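APL1 (PDB 3O6N) probably acts in complement-like immunity of the mosquito Anopheles gambiae, its leucine-rich repeat domain belonging to a protein that pairs with LRIM1. Local coordinates at residues G249-D254 with R273-Y278; V207-A212 with L228-L233; N237-A242 with Y257-K262. All coordinates share one frame; numbering follows the deposited sequence. Where two conformers were deposited one is given.

Interaction 1: G249-D254 with R273-Y278; sequences GLVEVD and RLERLY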
loop_
_atom_site.group_PDB
_atom_site.type_symbol
_atom_site.label_atom_id
_atom_site.label_comp_id
_atom_site.label_asym_id
_atom_site.label_seq_id
_atom_site.Cartn_x
_atom_site.Cartn_y
_atom_site.Cartn_z
ATOM N N GLY A 249 14.318 11.822 -0.582
ATOM C CA GLY A 249 13.136 12.526 -0.120
ATOM C C GLY A 249 12.255 11.769 0.863
ATOM O O GLY A 249 11.215 12.277 1.279
ATOM N N LEU A 250 12.657 10.558 1.239
ATOM C CA LEU A 250 11.823 9.728 2.106
ATOM C C LEU A 250 11.489 10.405 3.431
ATOM O O LEU A 250 12.354 11.001 4.070
ATOM C CB LEU A 250 12.486 8.377 2.376
ATOM C CG LEU A 250 12.365 7.303 1.301
ATOM C CD1 LEU A 250 13.221 6.093 1.670
ATOM C CD2 LEU A 250 10.900 6.903 1.122
ATOM N N VAL A 251 10.228 10.308 3.833
ATOM C CA VAL A 251 9.796 10.782 5.145
ATOM C C VAL A 251 9.501 9.599 6.059
ATOM O O VAL A 251 9.766 9.648 7.261
ATOM C CB VAL A 251 8.560 11.690 5.045
ATOM C CG1 VAL A 251 7.964 11.954 6.432
ATOM C CG2 VAL A 251 8.927 12.996 4.353
ATOM N N GLU A 252 8.956 8.534 5.480
ATOM C CA GLU A 252 8.703 7.303 6.222
ATOM C C GLU A 252 9.076 6.075 5.404
ATOM O O GLU A 252 8.721 5.969 4.226
ATOM C CB GLU A 252 7.228 7.207 6.638
ATOM C CG GLU A 252 6.813 5.799 7.060
ATOM C CD GLU A 252 5.372 5.706 7.536
ATOM O OE1 GLU A 252 4.781 6.746 7.887
ATOM O OE2 GLU A 252 4.834 4.583 7.558
ATOM N N VAL A 253 9.804 5.151 6.024
ATOM C CA VAL A 253 10.028 3.850 5.410
ATOM C C VAL A 253 9.807 2.750 6.442
ATOM O O VAL A 253 10.290 2.837 7.580
ATOM C CB VAL A 253 11.428 3.737 4.752
ATOM C CG1 VAL A 253 12.526 3.911 5.790
ATOM C CG2 VAL A 253 11.569 2.405 4.033
ATOM N N ASP A 254 9.040 1.736 6.061
ATOM C CA ASP A 254 8.777 0.619 6.959
ATOM C C ASP A 254 9.473 -0.626 6.429
ATOM O O ASP A 254 9.109 -1.153 5.375
ATOM C CB ASP A 254 7.267 0.380 7.109
ATOM C CG ASP A 254 6.933 -0.588 8.235
ATOM O OD1 ASP A 254 7.837 -1.317 8.688
ATOM O OD2 ASP A 254 5.760 -0.621 8.665
ATOM N N ARG A 273 14.997 14.495 4.946
ATOM C CA ARG A 273 13.820 14.748 5.772
ATOM C C ARG A 273 13.169 13.495 6.352
ATOM O O ARG A 273 12.005 13.523 6.744
ATOM C CB ARG A 273 12.783 15.532 4.967
ATOM C CG ARG A 273 12.431 14.875 3.656
ATOM C CD ARG A 273 11.306 15.604 2.943
ATOM N NE ARG A 273 10.979 14.945 1.683
ATOM C CZ ARG A 273 9.850 15.130 1.010
ATOM N NH1 ARG A 273 8.921 15.958 1.477
ATOM N NH2 ARG A 273 9.647 14.480 -0.127
ATOM N N LEU A 274 13.917 12.400 6.415
ATOM C CA LEU A 274 13.388 11.162 6.979
ATOM C C LEU A 274 12.964 11.360 8.437
ATOM O O LEU A 274 13.764 11.792 9.264
ATOM C CB LEU A 274 14.431 10.047 6.878
ATOM C CG LEU A 274 13.997 8.683 7.408
ATOM C CD1 LEU A 274 12.843 8.125 6.583
ATOM C CD2 LEU A 274 15.181 7.725 7.407
ATOM N N GLU A 275 11.707 11.045 8.746
ATOM C CA GLU A 275 11.180 11.232 10.102
ATOM C C GLU A 275 10.832 9.927 10.813
ATOM O O GLU A 275 10.949 9.832 12.036
ATOM C CB GLU A 275 9.948 12.143 10.089
ATOM C CG GLU A 275 10.224 13.580 9.673
ATOM C CD GLU A 275 9.011 14.481 9.845
ATOM O OE1 GLU A 275 8.025 14.048 10.480
ATOM O OE2 GLU A 275 9.045 15.624 9.344
ATOM N N ARG A 276 10.403 8.927 10.050
ATOM C CA ARG A 276 9.928 7.677 10.637
ATOM C C ARG A 276 10.581 6.453 9.995
ATOM O O ARG A 276 10.489 6.241 8.783
ATOM C CB ARG A 276 8.394 7.594 10.548
ATOM C CG ARG A 276 7.686 8.800 11.163
ATOM C CD ARG A 276 6.158 8.683 11.105
ATOM N NE ARG A 276 5.647 8.664 9.736
ATOM C CZ ARG A 276 5.368 9.748 9.017
ATOM N NH1 ARG A 276 5.556 10.958 9.529
ATOM N NH2 ARG A 276 4.901 9.625 7.780
ATOM N N LEU A 277 11.247 5.657 10.824
ATOM C CA LEU A 277 11.977 4.487 10.365
ATOM C C LEU A 277 11.573 3.281 11.194
ATOM O O LEU A 277 11.911 3.190 12.378
ATOM C CB LEU A 277 13.486 4.734 10.494
ATOM C CG LEU A 277 14.466 3.611 10.137
ATOM C CD1 LEU A 277 14.260 3.129 8.707
ATOM C CD2 LEU A 277 15.910 4.082 10.335
ATOM N N TYR A 278 10.838 2.362 10.577
ATOM C CA TYR A 278 10.372 1.169 11.273
ATOM C C TYR A 278 11.188 -0.043 10.853
ATOM O O TYR A 278 11.296 -0.343 9.665
ATOM C CB TYR A 278 8.880 0.936 11.007
ATOM C CG TYR A 278 7.998 2.114 11.356
ATOM C CD1 TYR A 278 7.567 2.328 12.666
ATOM C CD2 TYR A 278 7.580 3.007 10.376
ATOM C CE1 TYR A 278 6.747 3.405 12.984
ATOM C CE2 TYR A 278 6.766 4.085 10.689
ATOM C CZ TYR A 278 6.353 4.277 11.990
ATOM O OH TYR A 278 5.545 5.350 12.290
HETATM O O HOH W 1 14.777 11.919 3.536
#

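Interaction 2: V207-A212 with L228-L233; sequences VEELDA and LTILKL. With NAG (2-acetamido-2-deoxy-beta-D-glucopyranose), chain B.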
loop_
_atom_site.group_PDB
_atom_site.type_symbol
_atom_site.label_atom_id
_atom_site.label_comp_id
_atom_site.label_asym_id
_atom_site.label_seq_id
_atom_site.Cartn_x
_atom_site.Cartn_y
_atom_site.Cartn_z
ATOM N N VAL A 207 7.350 8.126 -8.503
ATOM C CA VAL A 207 6.299 7.714 -7.574
ATOM C C VAL A 207 6.545 8.332 -6.191
ATOM O O VAL A 207 7.677 8.365 -5.703
ATOM C CB VAL A 207 6.172 6.173 -7.480
ATOM C CG1 VAL A 207 7.466 5.550 -6.964
ATOM C CG2 VAL A 207 5.006 5.791 -6.581
ATOM N N GLU A 208 5.481 8.833 -5.572
ATOM C CA GLU A 208 5.596 9.548 -4.305
ATOM C C GLU A 208 5.231 8.670 -3.111
ATOM O O GLU A 208 5.794 8.810 -2.023
ATOM C CB GLU A 208 4.719 10.802 -4.316
ATOM C CG GLU A 208 4.627 11.482 -2.962
ATOM C CD GLU A 208 3.974 12.846 -3.030
ATOM O OE1 GLU A 208 4.343 13.637 -3.920
ATOM O OE2 GLU A 208 3.090 13.126 -2.192
ATOM N N GLU A 209 4.275 7.773 -3.313
ATOM C CA GLU A 209 3.915 6.817 -2.276
ATOM C C GLU A 209 3.823 5.438 -2.899
ATOM O O GLU A 209 3.104 5.232 -3.889
ATOM C CB GLU A 209 2.594 7.205 -1.606
ATOM C CG GLU A 209 2.609 8.575 -0.952
ATOM C CD GLU A 209 1.336 8.862 -0.175
ATOM O OE1 GLU A 209 0.482 7.957 -0.084
ATOM O OE2 GLU A 209 1.193 9.989 0.344
ATOM N N LEU A 210 4.581 4.501 -2.339
ATOM C CA LEU A 210 4.617 3.145 -2.862
ATOM C C LEU A 210 4.504 2.131 -1.736
ATOM O O LEU A 210 5.289 2.150 -0.781
ATOM C CB LEU A 210 5.905 2.908 -3.648
ATOM C CG LEU A 210 6.184 1.468 -4.073
ATOM C CD1 LEU A 210 5.086 0.956 -4.989
ATOM C CD2 LEU A 210 7.542 1.380 -4.760
ATOM N N ASP A 211 3.522 1.246 -1.854
ATOM C CA ASP A 211 3.328 0.187 -0.877
ATOM C C ASP A 211 3.558 -1.149 -1.570
ATOM O O ASP A 211 2.813 -1.521 -2.478
ATOM C CB ASP A 211 1.911 0.258 -0.290
ATOM C CG ASP A 211 1.736 -0.622 0.937
ATOM O OD1 ASP A 211 2.387 -1.681 1.012
ATOM O OD2 ASP A 211 0.940 -0.256 1.829
ATOM N N ALA A 212 4.613 -1.848 -1.165
ATOM C CA ALA A 212 4.873 -3.198 -1.647
ATOM C C ALA A 212 4.985 -4.163 -0.470
ATOM O O ALA A 212 5.697 -5.169 -0.541
ATOM C CB ALA A 212 6.139 -3.231 -2.494
ATOM N N LEU A 228 9.788 10.150 -3.902
ATOM C CA LEU A 228 9.318 9.115 -2.981
ATOM C C LEU A 228 9.375 9.562 -1.519
ATOM O O LEU A 228 10.443 9.861 -0.988
ATOM C CB LEU A 228 10.098 7.811 -3.177
ATOM C CG LEU A 228 9.582 6.604 -2.386
ATOM C CD1 LEU A 228 8.150 6.271 -2.781
ATOM C CD2 LEU A 228 10.487 5.403 -2.599
ATOM N N THR A 229 8.212 9.567 -0.876
ATOM C CA THR A 229 8.061 10.120 0.461
ATOM C C THR A 229 7.630 9.047 1.458
ATOM O O THR A 229 8.063 9.041 2.612
ATOM C CB THR A 229 7.021 11.251 0.440
ATOM O OG1 THR A 229 7.441 12.263 -0.486
ATOM C CG2 THR A 229 6.847 11.859 1.815
ATOM N N ILE A 230 6.774 8.142 1.000
ATOM C CA ILE A 230 6.291 7.041 1.823
ATOM C C ILE A 230 6.585 5.714 1.136
ATOM O O ILE A 230 6.112 5.460 0.024
ATOM C CB ILE A 230 4.773 7.147 2.081
ATOM C CG1 ILE A 230 4.415 8.524 2.647
ATOM C CG2 ILE A 230 4.322 6.052 3.031
ATOM C CD1 ILE A 230 4.991 8.794 4.018
ATOM N N LEU A 231 7.380 4.877 1.793
ATOM C CA LEU A 231 7.738 3.579 1.243
ATOM C C LEU A 231 7.418 2.475 2.241
ATOM O O LEU A 231 8.044 2.383 3.301
ATOM C CB LEU A 231 9.229 3.554 0.879
ATOM C CG LEU A 231 9.792 2.250 0.308
ATOM C CD1 LEU A 231 9.044 1.839 -0.961
ATOM C CD2 LEU A 231 11.293 2.390 0.030
ATOM N N LYS A 232 6.439 1.641 1.904
ATOM C CA LYS A 232 6.041 0.545 2.776
ATOM C C LYS A 232 6.563 -0.784 2.235
ATOM O O LYS A 232 6.120 -1.255 1.185
ATOM C CB LYS A 232 4.516 0.500 2.919
ATOM C CG LYS A 232 3.877 1.854 3.212
ATOM C CD LYS A 232 4.440 2.486 4.485
ATOM C CE LYS A 232 4.102 1.672 5.729
ATOM N NZ LYS A 232 2.642 1.677 6.044
ATOM N N LEU A 233 7.507 -1.384 2.954
ATOM C CA LEU A 233 8.100 -2.650 2.536
ATOM C C LEU A 233 8.060 -3.710 3.634
ATOM O O LEU A 233 8.803 -4.693 3.581
ATOM C CB LEU A 233 9.545 -2.433 2.074
ATOM C CG LEU A 233 9.701 -1.811 0.687
ATOM C CD1 LEU A 233 11.130 -1.339 0.462
ATOM C CD2 LEU A 233 9.283 -2.818 -0.373
HETATM C C1 NAG B . -2.231 -0.202 -0.056
HETATM C C2 NAG B . -2.273 0.982 0.915
HETATM C C3 NAG B . -2.807 0.589 2.292
HETATM C C4 NAG B . -4.104 -0.205 2.181
HETATM C C5 NAG B . -3.974 -1.304 1.128
HETATM C C6 NAG B . -5.327 -1.967 0.898
HETATM C C7 NAG B . -0.779 2.889 1.059
HETATM C C8 NAG B . 0.538 3.386 1.576
HETATM N N2 NAG B . -0.959 1.571 1.074
HETATM O O3 NAG B . -3.000 1.757 3.061
HETATM O O4 NAG B . -4.414 -0.811 3.424
HETATM O O5 NAG B . -3.513 -0.788 -0.106
HETATM O O6 NAG B . -6.165 -1.066 0.203
HETATM O O7 NAG B . -1.633 3.678 0.654
HETATM O O HOH W 2 1.165 -0.278 4.487
#

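Interaction 3: N237-A242 with Y257-K262; sequences NLTDTA and YNELEK. With NAG (2-acetamido-2-deoxy-beta-D-glucopyranose), chain C.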
loop_
_atom_site.group_PDB
_atom_site.type_symbol
_atom_site.label_atom_id
_atom_site.label_comp_id
_atom_site.label_asym_id
_atom_site.label_seq_id
_atom_site.Cartn_x
_atom_site.Cartn_y
_atom_site.Cartn_z
ATOM N N ASN A 237 11.364 -10.014 2.177
ATOM C CA ASN A 237 12.565 -10.810 2.429
ATOM C C ASN A 237 13.848 -10.030 2.184
ATOM O O ASN A 237 14.822 -10.572 1.660
ATOM C CB ASN A 237 12.545 -12.092 1.585
ATOM C CG ASN A 237 11.361 -12.993 1.919
ATOM O OD1 ASN A 237 10.243 -12.767 1.454
ATOM N ND2 ASN A 237 11.605 -14.020 2.729
ATOM N N LEU A 238 13.851 -8.758 2.577
ATOM C CA LEU A 238 15.000 -7.886 2.343
ATOM C C LEU A 238 16.168 -8.223 3.264
ATOM O O LEU A 238 15.982 -8.484 4.448
ATOM C CB LEU A 238 14.601 -6.420 2.520
ATOM C CG LEU A 238 13.589 -5.915 1.484
ATOM C CD1 LEU A 238 13.038 -4.556 1.888
ATOM C CD2 LEU A 238 14.236 -5.866 0.111
ATOM N N THR A 239 17.371 -8.220 2.703
ATOM C CA THR A 239 18.574 -8.530 3.469
ATOM C C THR A 239 19.576 -7.383 3.458
ATOM O O THR A 239 20.596 -7.439 4.147
ATOM C CB THR A 239 19.276 -9.783 2.928
ATOM O OG1 THR A 239 19.623 -9.571 1.552
ATOM C CG2 THR A 239 18.364 -10.997 3.050
ATOM N N ASP A 240 19.297 -6.348 2.671
ATOM C CA ASP A 240 20.175 -5.182 2.637
ATOM C C ASP A 240 19.379 -3.884 2.536
ATOM O O ASP A 240 18.168 -3.905 2.305
ATOM C CB ASP A 240 21.186 -5.291 1.488
ATOM C CG ASP A 240 20.596 -4.899 0.149
ATOM O OD1 ASP A 240 19.418 -5.229 -0.113
ATOM O OD2 ASP A 240 21.312 -4.248 -0.641
ATOM N N THR A 241 20.066 -2.758 2.705
ATOM C CA THR A 241 19.408 -1.455 2.718
ATOM C C THR A 241 20.139 -0.406 1.879
ATOM O O THR A 241 19.744 0.756 1.865
ATOM C CB THR A 241 19.293 -0.904 4.148
ATOM O OG1 THR A 241 20.575 -0.972 4.785
ATOM C CG2 THR A 241 18.282 -1.708 4.963
ATOM N N ALA A 242 21.202 -0.814 1.190
ATOM C CA ALA A 242 22.027 0.126 0.427
ATOM C C ALA A 242 21.220 0.952 -0.577
ATOM O O ALA A 242 21.500 2.132 -0.794
ATOM C CB ALA A 242 23.159 -0.612 -0.279
ATOM N N TYR A 257 9.588 -6.719 9.708
ATOM C CA TYR A 257 9.329 -8.071 9.211
ATOM C C TYR A 257 10.081 -8.360 7.912
ATOM O O TYR A 257 9.492 -8.765 6.906
ATOM C CB TYR A 257 7.826 -8.304 9.029
ATOM C CG TYR A 257 7.053 -8.280 10.328
ATOM C CD1 TYR A 257 6.895 -9.431 11.083
ATOM C CD2 TYR A 257 6.490 -7.103 10.802
ATOM C CE1 TYR A 257 6.185 -9.414 12.276
ATOM C CE2 TYR A 257 5.783 -7.073 11.991
ATOM C CZ TYR A 257 5.632 -8.230 12.721
ATOM O OH TYR A 257 4.926 -8.197 13.902
ATOM N N ASN A 258 11.389 -8.132 7.952
ATOM C CA ASN A 258 12.285 -8.531 6.879
ATOM C C ASN A 258 13.432 -9.354 7.462
ATOM O O ASN A 258 13.312 -9.879 8.567
ATOM C CB ASN A 258 12.789 -7.314 6.101
ATOM C CG ASN A 258 11.792 -6.855 5.038
ATOM O OD1 ASN A 258 11.750 -7.408 3.941
ATOM N ND2 ASN A 258 10.978 -5.849 5.367
ATOM N N GLU A 259 14.532 -9.478 6.729
ATOM C CA GLU A 259 15.640 -10.315 7.182
ATOM C C GLU A 259 16.920 -9.520 7.416
ATOM O O GLU A 259 18.020 -10.026 7.204
ATOM C CB GLU A 259 15.898 -11.437 6.178
ATOM C CG GLU A 259 14.648 -12.224 5.813
ATOM C CD GLU A 259 14.947 -13.388 4.891
ATOM O OE1 GLU A 259 16.040 -13.977 5.012
ATOM O OE2 GLU A 259 14.091 -13.710 4.042
ATOM N N LEU A 260 16.775 -8.278 7.860
ATOM C CA LEU A 260 17.928 -7.408 8.050
ATOM C C LEU A 260 18.703 -7.815 9.298
ATOM O O LEU A 260 18.116 -8.093 10.341
ATOM C CB LEU A 260 17.482 -5.950 8.169
ATOM C CG LEU A 260 16.715 -5.383 6.973
ATOM C CD1 LEU A 260 16.261 -3.962 7.270
ATOM C CD2 LEU A 260 17.571 -5.432 5.706
ATOM N N GLU A 261 20.025 -7.844 9.188
ATOM C CA GLU A 261 20.865 -8.276 10.300
ATOM C C GLU A 261 21.648 -7.126 10.912
ATOM O O GLU A 261 22.140 -7.230 12.035
ATOM C CB GLU A 261 21.811 -9.390 9.856
ATOM C CG GLU A 261 21.080 -10.650 9.428
ATOM C CD GLU A 261 22.022 -11.737 8.959
ATOM O OE1 GLU A 261 23.251 -11.530 9.029
ATOM O OE2 GLU A 261 21.529 -12.798 8.522
ATOM N N LYS A 262 21.774 -6.032 10.172
ATOM C CA LYS A 262 22.388 -4.833 10.721
ATOM C C LYS A 262 21.854 -3.566 10.068
ATOM O O LYS A 262 21.395 -3.583 8.927
ATOM C CB LYS A 262 23.915 -4.896 10.610
ATOM C CG LYS A 262 24.446 -4.953 9.193
ATOM C CD LYS A 262 25.953 -5.151 9.195
ATOM C CE LYS A 262 26.498 -5.302 7.784
ATOM N NZ LYS A 262 27.944 -5.670 7.787
HETATM C C1 NAG C . 10.410 -14.808 2.898
HETATM C C2 NAG C . 10.848 -16.228 2.547
HETATM C C3 NAG C . 9.879 -17.311 3.018
HETATM C C4 NAG C . 9.315 -17.021 4.401
HETATM C C5 NAG C . 8.821 -15.584 4.470
HETATM C C6 NAG C . 8.236 -15.264 5.842
HETATM C C7 NAG C . 12.145 -16.674 0.542
HETATM C C8 NAG C . 12.072 -17.115 -0.892
HETATM N N2 NAG C . 10.993 -16.330 1.109
HETATM O O3 NAG C . 10.549 -18.553 3.049
HETATM O O4 NAG C . 8.250 -17.907 4.665
HETATM O O5 NAG C . 9.898 -14.711 4.210
HETATM O O6 NAG C . 9.252 -15.309 6.820
HETATM O O7 NAG C . 13.221 -16.646 1.139
HETATM O O HOH W 3 21.384 -6.838 6.955
HETATM O O HOH W 4 20.993 -3.510 6.228
#

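Interaction 1: G249-D254 with R273-Y278
Glu252 and Arg276 meet on the same face of two parallel strands, with the carboxylate and guanidinium planes 88° apart. Arg276 grips side-on: NE lies 2.8 Å from Glu252 OE1 and NH2 reaches the same oxygen, which sits almost in the guanidinium plane. NH2 uses the anti lone pair of OE1, whereas NE comes from above the carboxylate plane. The bend at chi3 (-64°) swings the guanidinium toward strand 252-254, where the extended Glu252 side chain meets it. Beside it the Tyr278 ring brings CE2 to 3.7 Å from Glu252 OE2, its plane 70° from that of the carboxylate. These long polar side chains suit the outward surface of the parallel sheet in a leucine-rich repeat solenoid, where consecutive repeats stack strand on strand; aliphatic residues occupy the reverse face. There Val253 and Leu277 run alongside each other, with a tight 3.5 Å approach between Val253 CG1 and Leu277 CD1. Where the strands begin, Val251 O accepts from both Glu275 N and Arg276 N. Farther toward the loop, Val251 CG2 lies over one face of the Arg273 guanidinium, 3.7 Å above its plane, while Arg273 NE makes a weak bond to Gly249 O.

Interaction 2: V207-A212 with L228-L233
Lys232 CB packs 3.6 Å from Asp211 CG, the two side chains set at a slant on the outward side of the coil. In one of the two lysine conformers a water links Asp211 OD2 to Lys232 NZ, a bridge that must remain tentative. Asp211 OD2 also receives the N2-H of the acetamido group of a glycan sugar, at 2.7 Å and nearly straight (163°). Next along this face, Glu209 CG packs beside Ile230 CB and CG1, the two chains pointing the same way.

On the reverse side Leu210 CD2 meets Leu231 CD1 at 4.1 Å and Leu228 CD1 reaches Leu210 CB; just past the strand, Ala212 CB touches Leu233 CD2 at 3.8 Å. Backbone bonds fix this alignment: Leu210 N to Ile230 O, Lys232 N to Leu210 O and Ala212 N to Lys232 O, while Glu208 O accepts from both Thr229 N and Ile230 N.

Farther out, Ser213 OG holds Asp211 OD1, and Gln171 also binds the sugar. Asn236 ND2 donates to the carbonyls of Ala212 and Leu233. Together Leu228, Leu231, Leu233 and Asn236 spell the LxxLxLxxN pattern of the leucine-rich repeat, its leucines turned into the coil and its asparagine bonded to the backbone.

Interaction 3: N237-A242 with Y257-K262
Segments 237-242 and 257-262 run alongside each other as irregular loops, Asn237 CA facing Asn258 CA at 5.0 Å and Thr239 CA facing Leu260 CA at 4.8 Å, with one direct backbone bond, from Glu259 N to Leu238 O. Asn258 fills a buried place for which an amide is well suited, since it can accept and donate at once. Its OD1 takes the Leu238 N-H at 2.8 Å in a nearly straight bond (169°), and its ND2 donates to Leu233 O and Leu255 O. This is the asparagine of the LxxLxLxxN repeat, part of the asparagine ladder that ties adjacent coils of leucine-rich repeats; Asn282 OD1, accepting from Leu260 N, continues it. Leu238 lies beside this amide, its CB within 3.3 Å of Asn258 OD1.

Asn237 ND2 is joined covalently to C1 of a glycan sugar, and Asn237-Leu238-Thr239 is the Asn-X-Thr sequon of N-glycosylation. The remaining N-H of Asn237 ND2 points to Glu259 OE2, 2.8 Å away and nearly in the amide plane, a bond that would limit rotation of the sugar-bearing side chain. Glu259, extended beyond CG, reaches it with its carboxylate while its CB packs against Thr239 CG2.

Leu260 turns inward: its CD1 meets Thr241 CG2 at 3.8 Å, and CD2 lies against the Thr239-Asp240 peptide. Two waters bridge the wider end, Thr239 O to Glu261 N and Thr241 OG1 to Lys262 O.

The first loop follows strand 230-232; the second follows strand 252-254 and leads into strand 262-264, and the contact stacks equivalent turns of successive coils.

From the N terminus, interaction 2 comes first, pairing strand 209-211 with strand 230-232 and closing one coil of the solenoid. Interaction 3 opens just after it at 237-242. Before that contact closes at 257-262, interaction 1 opens at 249-254, to close at 273-278; interactions 1 and 3 therefore cross, each spanning about one coil, whereas interaction 2 stands in series with both. Interactions 1 and 2 meet where strands 230-232 and 252-254 lie side by side: Val251 N probably bonds to Thr229 O, and Leu233 N to Asp254 O, continuing the parallel ladder. Interaction 3, its centre about 17 Å from that of interaction 2, ties together the loops that leave these strands.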